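Local coordinates for protein glycosyltransferase Gtf1 (Streptococcus pneumoniae, PDB 4PQG) that is a glycosyltransferase of the GT-B fold with an added extended beta-sheet domain, and holds uridine-5'-diphosphate in the cleft between its two Rossmann-like halves, at residues A[26-31]-A[311-316]; A[72-77]-A[203-208]; A[221-226]-A[244-249]; A[285-290]-A[412-417]. One frame throughout, in Å; residues are numbered along the deposited sequence.

Interaction 1 (A[26-31]-A[311-316]). With UDP (uridine-5'-diphosphate), chain C; NAG (2-acetamido-2-deoxy-beta-D-glucopyranose), chain D.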
# COMPACT_ATOMS: atom_id res chain seq x y z
N GLU A 26 -2.86 -0.25 0.70
CA GLU A 26 -2.51 0.90 1.52
C GLU A 26 -3.25 2.17 1.08
O GLU A 26 -3.68 2.98 1.92
CB GLU A 26 -0.99 1.14 1.50
CG GLU A 26 -0.21 0.10 2.31
CD GLU A 26 -0.20 -1.26 1.64
OE1 GLU A 26 -0.62 -2.25 2.28
OE2 GLU A 26 0.20 -1.33 0.45
N TYR A 27 -3.39 2.35 -0.23
CA TYR A 27 -4.17 3.50 -0.73
C TYR A 27 -5.66 3.39 -0.36
O TYR A 27 -6.29 4.40 -0.02
CB TYR A 27 -3.94 3.71 -2.24
CG TYR A 27 -2.62 4.39 -2.48
CD1 TYR A 27 -2.52 5.77 -2.42
CD2 TYR A 27 -1.45 3.64 -2.71
CE1 TYR A 27 -1.30 6.40 -2.60
CE2 TYR A 27 -0.23 4.27 -2.90
CZ TYR A 27 -0.17 5.65 -2.83
OH TYR A 27 1.01 6.29 -3.01
N ALA A 28 -6.20 2.17 -0.43
CA ALA A 28 -7.57 1.92 0.03
C ALA A 28 -7.76 2.33 1.49
O ALA A 28 -8.81 2.88 1.87
CB ALA A 28 -7.95 0.46 -0.14
N GLN A 29 -6.76 2.04 2.31
CA GLN A 29 -6.80 2.44 3.72
C GLN A 29 -6.80 3.96 3.83
O GLN A 29 -7.49 4.54 4.66
CB GLN A 29 -5.61 1.88 4.49
CG GLN A 29 -5.66 0.40 4.81
CD GLN A 29 -4.73 0.06 5.97
OE1 GLN A 29 -3.56 0.46 5.98
NE2 GLN A 29 -5.25 -0.64 6.97
N ALA A 30 -6.00 4.61 2.99
CA ALA A 30 -5.94 6.06 2.96
C ALA A 30 -7.28 6.63 2.49
O ALA A 30 -7.77 7.61 3.07
CB ALA A 30 -4.80 6.56 2.09
N TYR A 31 -7.89 6.03 1.46
CA TYR A 31 -9.25 6.45 1.08
C TYR A 31 -10.21 6.35 2.28
O TYR A 31 -10.91 7.30 2.59
CB TYR A 31 -9.79 5.65 -0.10
CG TYR A 31 -9.37 6.18 -1.46
CD1 TYR A 31 -10.01 7.30 -2.02
CD2 TYR A 31 -8.37 5.56 -2.20
CE1 TYR A 31 -9.65 7.77 -3.28
CE2 TYR A 31 -7.98 6.03 -3.45
CZ TYR A 31 -8.63 7.14 -3.99
OH TYR A 31 -8.26 7.60 -5.24
N ILE A 311 -18.72 -2.48 -0.37
CA ILE A 311 -18.32 -1.09 -0.18
C ILE A 311 -17.05 -0.87 -0.98
O ILE A 311 -16.01 -1.46 -0.67
CB ILE A 311 -18.06 -0.74 1.30
CG1 ILE A 311 -19.16 -1.27 2.22
CG2 ILE A 311 -17.88 0.76 1.46
CD1 ILE A 311 -18.78 -1.25 3.68
N PRO A 312 -17.14 -0.03 -2.03
CA PRO A 312 -15.97 0.29 -2.86
C PRO A 312 -14.83 0.81 -1.98
O PRO A 312 -15.09 1.61 -1.08
CB PRO A 312 -16.48 1.41 -3.75
CG PRO A 312 -17.93 1.10 -3.91
CD PRO A 312 -18.38 0.56 -2.58
N VAL A 313 -13.60 0.36 -2.25
CA VAL A 313 -12.41 0.76 -1.51
C VAL A 313 -11.98 2.18 -1.85
O VAL A 313 -11.15 2.77 -1.17
CB VAL A 313 -11.21 -0.21 -1.71
CG1 VAL A 313 -11.47 -1.56 -1.06
CG2 VAL A 313 -10.85 -0.38 -3.19
N GLY A 314 -12.55 2.74 -2.90
CA GLY A 314 -12.23 4.12 -3.27
C GLY A 314 -13.48 4.86 -3.69
O GLY A 314 -14.50 4.25 -4.00
N SER A 315 -13.39 6.19 -3.71
CA SER A 315 -14.46 7.01 -4.25
C SER A 315 -13.81 8.29 -4.77
O SER A 315 -12.66 8.57 -4.46
CB SER A 315 -15.51 7.30 -3.17
OG SER A 315 -14.93 7.94 -2.04
N ILE A 316 -14.53 9.04 -5.60
CA ILE A 316 -14.00 10.23 -6.23
C ILE A 316 -14.66 11.45 -5.57
O ILE A 316 -15.90 11.54 -5.53
CB ILE A 316 -14.35 10.23 -7.74
CG1 ILE A 316 -13.69 9.03 -8.45
CG2 ILE A 316 -13.90 11.52 -8.41
CD1 ILE A 316 -14.33 8.68 -9.77
N1 UDP C . -0.31 4.98 -7.25
C2 UDP C . 0.33 6.21 -7.00
N3 UDP C . 1.33 6.58 -7.79
C4 UDP C . 1.77 5.83 -8.81
C5 UDP C . 1.16 4.61 -9.09
C6 UDP C . 0.09 4.20 -8.27
O2 UDP C . -0.03 6.96 -6.06
O4 UDP C . 2.71 6.26 -9.51
C1' UDP C . -1.45 4.62 -6.38
C2' UDP C . -2.74 4.81 -7.17
O2' UDP C . -3.26 6.15 -7.12
C3' UDP C . -3.71 3.81 -6.55
C4' UDP C . -2.80 2.74 -5.95
O4' UDP C . -1.46 3.23 -6.04
O3' UDP C . -4.46 4.43 -5.49
C5' UDP C . -2.87 1.42 -6.72
O5' UDP C . -4.12 0.81 -6.46
PA UDP C . -4.78 -0.24 -7.48
O1A UDP C . -6.08 -0.73 -6.90
O2A UDP C . -4.79 0.42 -8.83
O3A UDP C . -3.69 -1.41 -7.71
PB UDP C . -3.04 -2.47 -6.70
O1B UDP C . -3.03 -3.77 -7.48
O2B UDP C . -1.66 -1.91 -6.38
O3B UDP C . -3.97 -2.56 -5.51
C1 NAG D . -5.60 -4.53 -4.58
C2 NAG D . -6.25 -5.16 -5.81
C3 NAG D . -6.90 -3.89 -6.38
C4 NAG D . -7.73 -3.14 -5.32
C5 NAG D . -6.93 -2.95 -4.01
C6 NAG D . -7.64 -2.14 -2.93
C7 NAG D . -5.47 -6.70 -7.53
C8 NAG D . -4.34 -7.03 -8.45
N2 NAG D . -5.27 -5.65 -6.75
O1 NAG D . -4.32 -4.89 -4.16
O3 NAG D . -7.65 -4.16 -7.55
O4 NAG D . -8.08 -1.88 -5.85
O5 NAG D . -6.56 -4.26 -3.58
O6 NAG D . -8.73 -2.93 -2.49
O7 NAG D . -6.50 -7.40 -7.50
O HOH W 1 -11.58 2.45 1.40
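Tyr31 and Ala28, on one side of helix 24-38, face Val313, Gly314 and Ser315 of the loop after strand 308-310, in the ligand cleft of the GT-B fold. Tyr31 lays its ring against the loop backbone: the CA of Gly314 sits over one face, offset toward the rim, 4.2 Å from the ring centroid and 18° off the normal, a CH-pi contact. Gly314 has no side chain there, and the loop chain itself lies against the aromatic surface. With CG anti to its own carbonyl carbon (chi1 -85°), the ring runs on along the loop, bringing CE1 to 3.3 Å from the O of Ser315. One turn earlier, the CB of Ala28 meets the CB of Val313 at 3.7 Å. This small apolar pair also borders NAG, whose O6 lies 3.4 Å from CG1 of Val313. No direct hydrogen bond joins the two segments; instead a water donates to the O of Ala28 at 2.8 Å and to the O of Val313 at 2.6 Å. Tyr27, on the same helix, covers the ribose of UDP, with C1' over the centre of its ring. The hydroxyl of Tyr31 bonds Glu420, which also binds UDP. Apolar contact and one shared water thus hold helix to loop, while the tyrosine hydroxyl is tied to the second half of the cleft.

Interaction 2 (A[72-77]-A[203-208])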
# COMPACT_ATOMS: atom_id res chain seq x y z
N TRP A 72 1.59 2.58 15.22
CA TRP A 72 2.64 1.64 14.86
C TRP A 72 2.82 0.73 16.02
O TRP A 72 3.01 1.19 17.16
CB TRP A 72 3.95 2.37 14.50
CG TRP A 72 5.09 1.43 14.13
CD1 TRP A 72 5.03 0.22 13.43
CD2 TRP A 72 6.51 1.61 14.45
NE1 TRP A 72 6.27 -0.34 13.31
CE2 TRP A 72 7.21 0.44 13.89
CE3 TRP A 72 7.25 2.57 15.13
CZ2 TRP A 72 8.58 0.28 14.01
CZ3 TRP A 72 8.63 2.40 15.23
CH2 TRP A 72 9.27 1.27 14.70
N LEU A 73 2.67 -0.57 15.78
CA LEU A 73 2.74 -1.58 16.84
C LEU A 73 3.87 -1.34 17.87
O LEU A 73 3.64 -1.35 19.09
CB LEU A 73 2.84 -2.99 16.23
CG LEU A 73 3.22 -4.17 17.13
CD1 LEU A 73 2.12 -4.48 18.15
CD2 LEU A 73 3.54 -5.42 16.30
N TYR A 74 5.09 -1.13 17.38
CA TYR A 74 6.28 -1.11 18.25
C TYR A 74 6.38 0.18 19.09
O TYR A 74 6.93 0.19 20.18
CB TYR A 74 7.55 -1.38 17.43
CG TYR A 74 7.53 -2.77 16.82
CD1 TYR A 74 8.04 -3.86 17.54
CD2 TYR A 74 6.99 -3.00 15.54
CE1 TYR A 74 8.02 -5.14 17.00
CE2 TYR A 74 6.96 -4.27 14.99
CZ TYR A 74 7.46 -5.34 15.74
OH TYR A 74 7.43 -6.61 15.25
N ASN A 75 5.84 1.26 18.55
CA ASN A 75 5.79 2.58 19.20
C ASN A 75 4.69 2.69 20.27
O ASN A 75 4.81 3.49 21.22
CB ASN A 75 5.55 3.64 18.10
CG ASN A 75 5.23 5.01 18.67
OD1 ASN A 75 4.09 5.45 18.63
ND2 ASN A 75 6.24 5.67 19.23
N HIS A 76 3.65 1.88 20.12
CA HIS A 76 2.40 1.99 20.88
C HIS A 76 2.57 1.80 22.35
O HIS A 76 1.87 2.44 23.14
CB HIS A 76 1.37 0.98 20.37
CG HIS A 76 0.07 0.98 21.14
ND1 HIS A 76 -0.83 1.97 21.04
CD2 HIS A 76 -0.46 0.05 22.04
CE1 HIS A 76 -1.89 1.69 21.84
NE2 HIS A 76 -1.66 0.51 22.44
N PHE A 77 3.50 0.93 22.73
CA PHE A 77 3.81 0.67 24.12
C PHE A 77 4.65 1.77 24.77
O PHE A 77 4.99 1.66 25.94
CB PHE A 77 4.53 -0.68 24.25
CG PHE A 77 3.76 -1.85 23.71
CD1 PHE A 77 2.86 -2.53 24.51
CD2 PHE A 77 3.96 -2.30 22.40
CE1 PHE A 77 2.15 -3.63 24.03
CE2 PHE A 77 3.26 -3.39 21.91
CZ PHE A 77 2.35 -4.07 22.72
N TYR A 203 6.84 -14.16 24.69
CA TYR A 203 7.59 -15.05 23.80
C TYR A 203 6.94 -15.13 22.44
O TYR A 203 5.86 -15.70 22.31
CB TYR A 203 7.72 -16.46 24.41
CG TYR A 203 8.36 -16.39 25.77
CD1 TYR A 203 9.71 -16.06 25.90
CD2 TYR A 203 7.62 -16.62 26.94
CE1 TYR A 203 10.31 -15.95 27.15
CE2 TYR A 203 8.21 -16.53 28.19
CZ TYR A 203 9.55 -16.19 28.29
OH TYR A 203 10.18 -16.08 29.52
N GLY A 204 7.58 -14.54 21.42
CA GLY A 204 7.06 -14.62 20.05
C GLY A 204 6.18 -13.44 19.67
O GLY A 204 5.53 -12.81 20.54
N LYS A 205 6.16 -13.11 18.39
CA LYS A 205 5.40 -11.92 17.96
C LYS A 205 3.89 -12.04 18.21
O LYS A 205 3.22 -11.05 18.51
CB LYS A 205 5.68 -11.60 16.48
CG LYS A 205 5.09 -10.25 16.06
CD LYS A 205 5.68 -9.75 14.77
CE LYS A 205 4.89 -8.53 14.31
NZ LYS A 205 5.66 -7.77 13.29
N GLN A 206 3.35 -13.25 18.11
CA GLN A 206 1.93 -13.45 18.36
C GLN A 206 1.51 -12.99 19.75
O GLN A 206 0.49 -12.31 19.91
CB GLN A 206 1.54 -14.91 18.16
CG GLN A 206 1.45 -15.35 16.70
CD GLN A 206 0.84 -16.74 16.59
OE1 GLN A 206 -0.35 -16.88 16.34
NE2 GLN A 206 1.65 -17.76 16.83
N ALA A 207 2.29 -13.36 20.76
CA ALA A 207 2.01 -12.98 22.14
C ALA A 207 2.12 -11.47 22.30
O ALA A 207 1.33 -10.85 23.04
CB ALA A 207 2.97 -13.69 23.09
N PHE A 208 3.08 -10.89 21.59
CA PHE A 208 3.32 -9.47 21.62
C PHE A 208 2.13 -8.72 21.01
O PHE A 208 1.62 -7.74 21.59
CB PHE A 208 4.62 -9.18 20.84
CG PHE A 208 5.03 -7.73 20.81
CD1 PHE A 208 5.28 -7.04 21.99
CD2 PHE A 208 5.23 -7.08 19.60
CE1 PHE A 208 5.70 -5.72 21.96
CE2 PHE A 208 5.65 -5.77 19.57
CZ PHE A 208 5.89 -5.08 20.74
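Phe208 pushes its ring between the side chains of Leu73, Tyr74 and Phe77, and its outer atoms make most of the contact. With CG anti to the backbone N (chi1 -178°), the ring leaves helix 205-215 and reaches across to the short, weakly bonded helix 73-76. Its CE2 meets the CG of Leu73 at 3.8 Å and the CE1 of Tyr74 at 3.6 Å, where the Tyr74 ring is tilted 36° against it, neither stacked nor edge-on. The CZ of Phe208 comes to 3.3 Å from the CE2 of Phe77. Those two rings are near parallel, at 29°, yet slid apart so that they barely overlap, with centroids 4.8 Å apart. Outside the segments Phe208 stacks on Tyr195, and Phe77 meets Phe197 edge-to-face, widening the aromatic cluster.

At the polar edge, Lys205 stretches as a fully extended chain past Leu73, its CE lying 3.9 Å from Leu73 CD2. Its tip crosses the Tyr74 side chain at about a right angle, and NZ donates to the Tyr74 OH at 2.9 Å, near the plane of that ring. Each polar end has its stronger partner outside the segments, Glu192 for the hydroxyl and the O of Thr48 for the ammonium. The hydroxyl thereby links the ammonium to Glu192, which would probably favour the charged lysine. An aromatic cluster with a polar edge thus joins the short helix that follows strand 70-72, of the first Rossmann-like sheet, to the helix that follows the long antiparallel sheet.

Interaction 3 (A[221-226]-A[244-249])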
# COMPACT_ATOMS: atom_id res chain seq x y z
N SER A 221 -18.85 -1.65 21.20
CA SER A 221 -19.20 -0.70 20.14
C SER A 221 -18.04 -0.37 19.20
O SER A 221 -18.21 0.41 18.26
CB SER A 221 -19.80 0.59 20.73
OG SER A 221 -18.83 1.35 21.42
N ASP A 222 -16.86 -0.95 19.44
CA ASP A 222 -15.73 -0.77 18.52
C ASP A 222 -15.83 -1.68 17.31
O ASP A 222 -16.49 -2.73 17.37
CB ASP A 222 -14.40 -1.01 19.23
CG ASP A 222 -14.04 0.09 20.19
OD1 ASP A 222 -14.43 1.26 19.95
OD2 ASP A 222 -13.38 -0.21 21.19
N LEU A 223 -15.18 -1.27 16.23
CA LEU A 223 -15.04 -2.09 15.03
C LEU A 223 -13.55 -2.28 14.67
O LEU A 223 -12.79 -1.32 14.57
CB LEU A 223 -15.77 -1.43 13.85
CG LEU A 223 -15.76 -2.13 12.48
CD1 LEU A 223 -16.26 -3.58 12.54
CD2 LEU A 223 -16.56 -1.33 11.45
N VAL A 224 -13.17 -3.54 14.49
CA VAL A 224 -11.83 -3.87 14.00
C VAL A 224 -11.98 -4.29 12.53
O VAL A 224 -12.73 -5.22 12.21
CB VAL A 224 -11.16 -4.98 14.85
CG1 VAL A 224 -9.82 -5.41 14.26
CG2 VAL A 224 -10.98 -4.48 16.28
N ILE A 225 -11.30 -3.57 11.66
CA ILE A 225 -11.28 -3.88 10.24
C ILE A 225 -9.90 -4.40 9.88
O ILE A 225 -8.89 -3.70 10.03
CB ILE A 225 -11.63 -2.66 9.38
CG1 ILE A 225 -13.00 -2.09 9.81
CG2 ILE A 225 -11.60 -3.02 7.90
CD1 ILE A 225 -13.40 -0.82 9.11
N LEU A 226 -9.87 -5.63 9.39
CA LEU A 226 -8.64 -6.31 9.06
C LEU A 226 -8.34 -6.29 7.55
O LEU A 226 -9.02 -6.94 6.75
CB LEU A 226 -8.73 -7.74 9.57
CG LEU A 226 -7.50 -8.64 9.55
CD1 LEU A 226 -6.35 -7.98 10.28
CD2 LEU A 226 -7.88 -9.96 10.22
N HIS A 244 -16.43 -5.75 17.37
CA HIS A 244 -16.90 -6.33 16.11
C HIS A 244 -15.72 -6.47 15.19
O HIS A 244 -14.78 -5.69 15.26
CB HIS A 244 -17.96 -5.46 15.45
CG HIS A 244 -19.16 -5.20 16.34
ND1 HIS A 244 -20.22 -6.04 16.40
CD2 HIS A 244 -19.43 -4.16 17.23
CE1 HIS A 244 -21.12 -5.55 17.28
NE2 HIS A 244 -20.64 -4.40 17.78
N LEU A 245 -15.78 -7.48 14.32
CA LEU A 245 -14.68 -7.82 13.43
C LEU A 245 -15.16 -7.82 11.98
O LEU A 245 -16.09 -8.55 11.62
CB LEU A 245 -14.09 -9.19 13.80
CG LEU A 245 -12.97 -9.73 12.91
CD1 LEU A 245 -11.74 -8.83 12.97
CD2 LEU A 245 -12.62 -11.16 13.25
N ALA A 246 -14.53 -7.00 11.15
CA ALA A 246 -14.77 -7.00 9.71
C ALA A 246 -13.47 -7.38 8.99
O ALA A 246 -12.38 -7.02 9.46
CB ALA A 246 -15.26 -5.63 9.25
N VAL A 247 -13.60 -8.14 7.91
CA VAL A 247 -12.45 -8.51 7.06
C VAL A 247 -12.68 -7.92 5.67
O VAL A 247 -13.72 -8.18 5.04
CB VAL A 247 -12.27 -10.04 6.97
CG1 VAL A 247 -11.28 -10.43 5.85
CG2 VAL A 247 -11.84 -10.61 8.31
N VAL A 248 -11.74 -7.11 5.21
CA VAL A 248 -11.82 -6.56 3.87
C VAL A 248 -11.11 -7.49 2.90
O VAL A 248 -9.96 -7.89 3.14
CB VAL A 248 -11.22 -5.15 3.79
CG1 VAL A 248 -11.36 -4.57 2.39
CG2 VAL A 248 -11.91 -4.24 4.78
N VAL A 249 -11.82 -7.85 1.83
CA VAL A 249 -11.28 -8.66 0.74
C VAL A 249 -10.79 -7.70 -0.34
O VAL A 249 -11.57 -6.91 -0.88
CB VAL A 249 -12.36 -9.62 0.17
CG1 VAL A 249 -11.79 -10.49 -0.95
CG2 VAL A 249 -12.95 -10.47 1.29
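Val224 and Leu226 hydrogen-bond to His244, Ala246 and Val248 across two neighbouring parallel strands. Val224 N donates to the O of His244 (2.8 Å), and Ala246 N returns a bond to the O of Val224 (2.7 Å). The second is almost straight, 178° at the hydrogen, and lies nearly along the C=O axis. Leu226 N then reaches the O of Ala246 (2.9 Å), and Val248 N the O of Leu226 (3.1 Å); the O of Val248 bonds the hydroxyl of Tyr270. At the opening of the pair His244 N bonds the O of Asp222 at 3.0 Å, more bent at 143°. The imidazole sits edge-on to that same oxygen: CG is anti to the carbonyl carbon (chi1 -57°), and CD2 comes within 3.3 Å of Asp222 O, in the plane of the ring.

The backbone groups of the intervening residues serve the outer neighbours: Leu223 and Ile225 bond strand 10-15, while Leu245 N turns to the carboxylate of Asp281. The Asp222 side chain is held by Thr10 N, Asn219 N and His6, which lies in the histidine tag. Side chains pack too, most tightly where Ile225 CG2 presses on Val248 CG2 at 3.4 Å. Val224, Leu226, Leu245 and Val247 share one face of the sheet; helix 233-240, the link of this beta-alpha-beta unit, packs on Leu226 and Leu245, with strands 10-15 and 282-285 flanking the pair.

Interaction 4 (A[285-290]-A[412-417]). With NAG (2-acetamido-2-deoxy-beta-D-glucopyranose), chain D; UDP (uridine-5'-diphosphate), chain C.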
# COMPACT_ATOMS: atom_id res chain seq x y z
N VAL A 285 -16.40 -6.43 0.41
CA VAL A 285 -15.83 -6.54 -0.95
C VAL A 285 -16.12 -5.28 -1.75
O VAL A 285 -17.07 -4.57 -1.44
CB VAL A 285 -16.36 -7.75 -1.74
CG1 VAL A 285 -16.01 -9.05 -1.05
CG2 VAL A 285 -17.86 -7.64 -1.98
N SER A 286 -15.35 -5.02 -2.80
CA SER A 286 -15.49 -3.77 -3.54
C SER A 286 -16.59 -3.73 -4.61
O SER A 286 -17.02 -2.64 -5.00
CB SER A 286 -14.16 -3.36 -4.17
OG SER A 286 -13.22 -3.03 -3.17
N THR A 287 -17.00 -4.88 -5.11
CA THR A 287 -18.03 -4.95 -6.16
C THR A 287 -19.08 -5.98 -5.83
O THR A 287 -18.81 -6.95 -5.12
CB THR A 287 -17.44 -5.34 -7.52
OG1 THR A 287 -16.97 -6.69 -7.46
CG2 THR A 287 -16.33 -4.41 -7.92
N ASP A 288 -20.28 -5.80 -6.38
CA ASP A 288 -21.36 -6.77 -6.20
C ASP A 288 -21.07 -8.11 -6.85
O ASP A 288 -21.56 -9.12 -6.38
CB ASP A 288 -22.69 -6.23 -6.75
CG ASP A 288 -23.32 -5.20 -5.84
OD1 ASP A 288 -23.18 -5.31 -4.60
OD2 ASP A 288 -23.95 -4.27 -6.38
N ARG A 289 -20.34 -8.12 -7.96
CA ARG A 289 -19.97 -9.38 -8.58
C ARG A 289 -19.10 -10.23 -7.64
O ARG A 289 -19.33 -11.43 -7.51
CB ARG A 289 -19.29 -9.17 -9.94
CG ARG A 289 -18.94 -10.44 -10.71
CD ARG A 289 -20.12 -11.37 -10.99
NE ARG A 289 -19.66 -12.67 -11.49
CZ ARG A 289 -20.29 -13.84 -11.30
NH1 ARG A 289 -21.42 -13.89 -10.62
NH2 ARG A 289 -19.78 -14.96 -11.79
N GLN A 290 -18.10 -9.62 -6.99
CA GLN A 290 -17.28 -10.40 -6.06
C GLN A 290 -18.12 -10.84 -4.88
O GLN A 290 -17.97 -11.96 -4.38
CB GLN A 290 -16.05 -9.64 -5.58
CG GLN A 290 -15.10 -10.53 -4.77
CD GLN A 290 -13.71 -9.95 -4.61
OE1 GLN A 290 -13.53 -8.73 -4.65
NE2 GLN A 290 -12.73 -10.82 -4.44
N GLU A 412 -8.42 -7.55 -11.26
CA GLU A 412 -8.49 -6.48 -10.25
C GLU A 412 -9.68 -6.65 -9.32
O GLU A 412 -10.82 -6.75 -9.77
CB GLU A 412 -8.54 -5.08 -10.88
CG GLU A 412 -7.32 -4.71 -11.72
CD GLU A 412 -6.05 -4.44 -10.91
OE1 GLU A 412 -6.12 -4.21 -9.67
OE2 GLU A 412 -4.96 -4.43 -11.55
N GLY A 413 -9.39 -6.66 -8.02
CA GLY A 413 -10.43 -6.63 -7.01
C GLY A 413 -11.30 -5.40 -7.21
O GLY A 413 -12.52 -5.44 -6.99
N PHE A 414 -10.68 -4.31 -7.62
CA PHE A 414 -11.37 -3.05 -7.82
C PHE A 414 -10.59 -2.23 -8.81
O PHE A 414 -11.09 -1.93 -9.92
CB PHE A 414 -11.49 -2.27 -6.51
CG PHE A 414 -12.35 -1.03 -6.61
CD1 PHE A 414 -13.73 -1.14 -6.82
CD2 PHE A 414 -11.79 0.24 -6.50
CE1 PHE A 414 -14.53 -0.01 -6.89
CE2 PHE A 414 -12.59 1.38 -6.58
CZ PHE A 414 -13.96 1.25 -6.77
N GLY A 415 -9.36 -1.87 -8.43
CA GLY A 415 -8.47 -1.08 -9.28
C GLY A 415 -8.65 0.41 -9.11
O GLY A 415 -9.34 1.08 -9.90
N LEU A 416 -8.00 0.94 -8.09
CA LEU A 416 -8.12 2.34 -7.76
C LEU A 416 -7.70 3.27 -8.90
O LEU A 416 -8.33 4.31 -9.08
CB LEU A 416 -7.34 2.65 -6.47
CG LEU A 416 -8.00 2.12 -5.17
CD1 LEU A 416 -7.04 2.19 -3.98
CD2 LEU A 416 -9.33 2.79 -4.85
N THR A 417 -6.65 2.93 -9.65
CA THR A 417 -6.25 3.76 -10.80
C THR A 417 -7.29 3.76 -11.95
O THR A 417 -7.32 4.70 -12.75
CB THR A 417 -4.88 3.39 -11.40
OG1 THR A 417 -4.94 2.04 -11.91
CG2 THR A 417 -3.77 3.54 -10.34
C1 NAG D . -5.60 -4.53 -4.58
C2 NAG D . -6.25 -5.16 -5.81
C3 NAG D . -6.90 -3.89 -6.38
C4 NAG D . -7.73 -3.14 -5.32
C5 NAG D . -6.93 -2.95 -4.01
C6 NAG D . -7.64 -2.14 -2.93
C7 NAG D . -5.47 -6.70 -7.53
C8 NAG D . -4.34 -7.03 -8.45
N2 NAG D . -5.27 -5.65 -6.75
O1 NAG D . -4.32 -4.89 -4.16
O3 NAG D . -7.65 -4.16 -7.55
O4 NAG D . -8.08 -1.88 -5.85
O5 NAG D . -6.56 -4.26 -3.58
O6 NAG D . -8.73 -2.93 -2.49
O7 NAG D . -6.50 -7.40 -7.50
N1 UDP C . -0.31 4.98 -7.25
C2 UDP C . 0.33 6.21 -7.00
N3 UDP C . 1.33 6.58 -7.79
C4 UDP C . 1.77 5.83 -8.81
C5 UDP C . 1.16 4.61 -9.09
C6 UDP C . 0.09 4.20 -8.27
O2 UDP C . -0.03 6.96 -6.06
O4 UDP C . 2.71 6.26 -9.51
C1' UDP C . -1.45 4.62 -6.38
C2' UDP C . -2.74 4.81 -7.17
O2' UDP C . -3.26 6.15 -7.12
C3' UDP C . -3.71 3.81 -6.55
C4' UDP C . -2.80 2.74 -5.95
O4' UDP C . -1.46 3.23 -6.04
O3' UDP C . -4.46 4.43 -5.49
C5' UDP C . -2.87 1.42 -6.72
O5' UDP C . -4.12 0.81 -6.46
PA UDP C . -4.78 -0.24 -7.48
O1A UDP C . -6.08 -0.73 -6.90
O2A UDP C . -4.79 0.42 -8.83
O3A UDP C . -3.69 -1.41 -7.71
PB UDP C . -3.04 -2.47 -6.70
O1B UDP C . -3.03 -3.77 -7.48
O2B UDP C . -1.66 -1.91 -6.38
O3B UDP C . -3.97 -2.56 -5.51
O HOH W 2 -14.63 -6.46 -6.09
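Ser286 sets its CB against Phe414, 3.5 Å from CD1 and oblique to the ring, while CG2 of Thr287 lies at the ring edge. Beside them a water lies close to Thr287 OG1, Gln290 OE1 and Gly413 O and cannot donate to all of its neighbours at once; the two segments share no direct hydrogen bond. The same Thr287 OG1 caps helix 288-301 by accepting from Gln290 N (3.2 Å, 165°). The other side of the glycine-rich turn faces the ligands. NAG receives Gly413 N at O7, Phe414 N at O3 (3.0 Å) and Gly415 N at O4 (2.9 Å), and its O3 donates to Glu412 OE1 (2.6 Å). Gly415, at phi 88°, turns the chain into the next helix, where Leu416 N meets UDP O1A at 2.8 Å and Thr417 N meets O2A. The first turn of that helix would thus be expected to favour the phosphate charge. The other oxygen of Glu412, OE2, is held by Lys341 (salt bridge) and Ser409, and Gln290 by His253. The contact therefore joins the end of strand 282-285 and the start of helix 288-301, in the first half of the fold, to the N-terminus of helix 416-423 in the second, whose Leu416 rests on helix 24-38.

Overall arrangement
None of the touching residues in the four contacts is exposed, yet their chemistry differs with place. Interaction 3 lies within the first parallel sheet and rests on backbone bonds, with apolar side chains packed on the faces of the sheet. Interactions 1 and 4 lie where the two halves of the fold meet around UDP and NAG; neither has a direct hydrogen bond between its segments, and each relies on packing, with a water nearby. They adjoin each other: Val313 packs on Ser286 and Phe414, and Ile311 N probably bonds Val285 O. Interaction 3 also reaches interaction 4, through Val249 on Val285 and Gln290. Interaction 2, an aromatic cluster, stands apart near the added beta-sheet domain, its centre about 27 Å from that of interaction 1.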